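Local atomic coordinates of pyridoxine 4-oxidase (Mesorhizobium loti, PDB entry 4HA6), a protein that oxidises the 4-hydroxymethyl group of pyridoxine, probably to pyridoxal, using FAD, as an oxidase of the GMC oxidoreductase family. Residues A404-T407 with I408-D412. Residues are numbered along the deposited sequence; the frame is centred on the assembly and turned at random.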
loop_
_atom_site.group_PDB
_atom_site.type_symbol
_atom_site.label_atom_id
_atom_site.label_comp_id
_atom_site.label_asym_id
_atom_site.label_seq_id
_atom_site.Cartn_x
_atom_site.Cartn_y
_atom_site.Cartn_z
ATOM N N ALA A 404 -9.393 -14.619 -16.794
ATOM C CA ALA A 404 -9.919 -15.294 -15.617
ATOM C C ALA A 404 -11.191 -14.587 -15.180
ATOM O O ALA A 404 -12.168 -15.227 -14.774
ATOM C CB ALA A 404 -8.897 -15.313 -14.502
ATOM N N SER A 405 -11.170 -13.259 -15.282
ATOM C CA SER A 405 -12.291 -12.428 -14.851
ATOM C C SER A 405 -13.553 -12.722 -15.661
ATOM O O SER A 405 -14.660 -12.835 -15.113
ATOM C CB SER A 405 -11.926 -10.945 -15.004
ATOM O OG SER A 405 -12.974 -10.129 -14.522
ATOM N N ARG A 406 -13.399 -12.810 -16.974
ATOM C CA ARG A 406 -14.555 -13.057 -17.820
ATOM C C ARG A 406 -15.113 -14.467 -17.589
ATOM O O ARG A 406 -16.328 -14.642 -17.550
ATOM C CB ARG A 406 -14.208 -12.792 -19.284
ATOM C CG ARG A 406 -13.750 -11.339 -19.514
ATOM C CD ARG A 406 -13.542 -11.044 -20.984
ATOM N NE ARG A 406 -14.817 -10.991 -21.683
ATOM C CZ ARG A 406 -14.962 -11.214 -22.985
ATOM N NH1 ARG A 406 -13.905 -11.511 -23.730
ATOM N NH2 ARG A 406 -16.165 -11.145 -23.539
ATOM N N THR A 407 -14.231 -15.449 -17.389
ATOM C CA THR A 407 -14.673 -16.815 -17.086
ATOM C C THR A 407 -15.539 -16.801 -15.820
ATOM O O THR A 407 -16.665 -17.321 -15.813
ATOM C CB THR A 407 -13.482 -17.797 -16.923
ATOM O OG1 THR A 407 -12.747 -17.865 -18.153
ATOM C CG2 THR A 407 -13.959 -19.198 -16.570
ATOM N N ILE A 408 -15.031 -16.185 -14.757
ATOM C CA ILE A 408 -15.802 -16.066 -13.520
ATOM C C ILE A 408 -17.077 -15.259 -13.761
ATOM O O ILE A 408 -18.162 -15.690 -13.371
ATOM C CB ILE A 408 -15.003 -15.425 -12.378
ATOM C CG1 ILE A 408 -13.828 -16.327 -11.979
ATOM C CG2 ILE A 408 -15.924 -15.172 -11.178
ATOM C CD1 ILE A 408 -12.804 -15.652 -11.084
ATOM N N GLY A 409 -16.943 -14.102 -14.411
ATOM C CA GLY A 409 -18.083 -13.238 -14.686
ATOM C C GLY A 409 -19.277 -13.890 -15.376
ATOM O O GLY A 409 -20.427 -13.502 -15.133
ATOM N N HIS A 410 -19.015 -14.880 -16.225
ATOM C CA HIS A 410 -20.076 -15.503 -17.014
ATOM C C HIS A 410 -20.574 -16.818 -16.433
ATOM O O HIS A 410 -21.336 -17.535 -17.085
ATOM C CB HIS A 410 -19.618 -15.710 -18.457
ATOM C CG HIS A 410 -19.468 -14.434 -19.222
ATOM N ND1 HIS A 410 -18.424 -13.558 -19.006
ATOM C CD2 HIS A 410 -20.237 -13.872 -20.187
ATOM C CE1 HIS A 410 -18.545 -12.523 -19.820
ATOM N NE2 HIS A 410 -19.636 -12.691 -20.551
ATOM N N ARG A 411 -20.139 -17.141 -15.218
ATOM C CA ARG A 411 -20.602 -18.366 -14.568
ATOM C C ARG A 411 -22.093 -18.287 -14.244
ATOM O O ARG A 411 -22.608 -17.210 -13.904
ATOM C CB ARG A 411 -19.826 -18.626 -13.275
ATOM C CG ARG A 411 -18.364 -18.974 -13.484
ATOM C CD ARG A 411 -18.203 -20.349 -14.153
ATOM N NE ARG A 411 -18.744 -21.422 -13.319
ATOM C CZ ARG A 411 -18.614 -22.725 -13.586
ATOM N NH1 ARG A 411 -17.951 -23.132 -14.670
ATOM N NH2 ARG A 411 -19.144 -23.626 -12.765
ATOM N N ASP A 412 -22.768 -19.429 -14.350
ATOM C CA ASP A 412 -24.158 -19.583 -13.909
ATOM C C ASP A 412 -24.416 -19.065 -12.492
ATOM O O ASP A 412 -25.516 -18.617 -12.183
ATOM C CB ASP A 412 -24.555 -21.055 -13.954
ATOM C CG ASP A 412 -24.893 -21.528 -15.345
ATOM O OD1 ASP A 412 -24.993 -20.680 -16.265
ATOM O OD2 ASP A 412 -25.072 -22.755 -15.508
#
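The imidazole of H410 folds back on the last turn of the helix that ends just before it, and R406 O takes two hydrogen bonds from this one residue. H410 ND1 donates to R406 O at 2.8 Å, with the oxygen at the ring edge, close to the ring plane; ND1 therefore carries a proton. H410 N reaches R406 O at 3.0 Å, a more bent bond (136° at the hydrogen), and approaches from the opposite face of the carbonyl plane. With CG beside the backbone N (chi1 -70°), the ring is brought round to the carbonyl. H410 N also makes a weak bond to T407 O.

The two backbone bonds just before it, I408 N to A404 O at 3.0 Å and G409 N to S405 O at 2.7 Å, are regular alpha-helical. This is the C-terminal end of helix 392-409, where H410 is the first residue to leave helical backbone angles and R411 N closes a tighter turn on I408 O at 3.1 Å. The end lies away from the active site, the S405 side chain about 13 Å from the bound pyridoxamine, between helix 152-163, which receives I408, and the antiparallel sheet, whose V335 and F360 meet S405.

Two side chains touch carbonyl oxygens through aliphatic carbons: I408 CG1 lies 3.4 Å from A404 O, alongside the helical bond its own amide makes. R411 CG rests 3.3 Å from T407 O, and its chain then bends at chi2 and chi3.

The charged ends have their partners outside the turn: R406 NE is salt-bridged to E421, and R411 NE to E413. R406 NH2 and H410 NE2 stay 4.8 Å apart; if the histidine were protonated, the two would probably disfavour each other mildly. The H410 ring also packs edge-to-face with Y300.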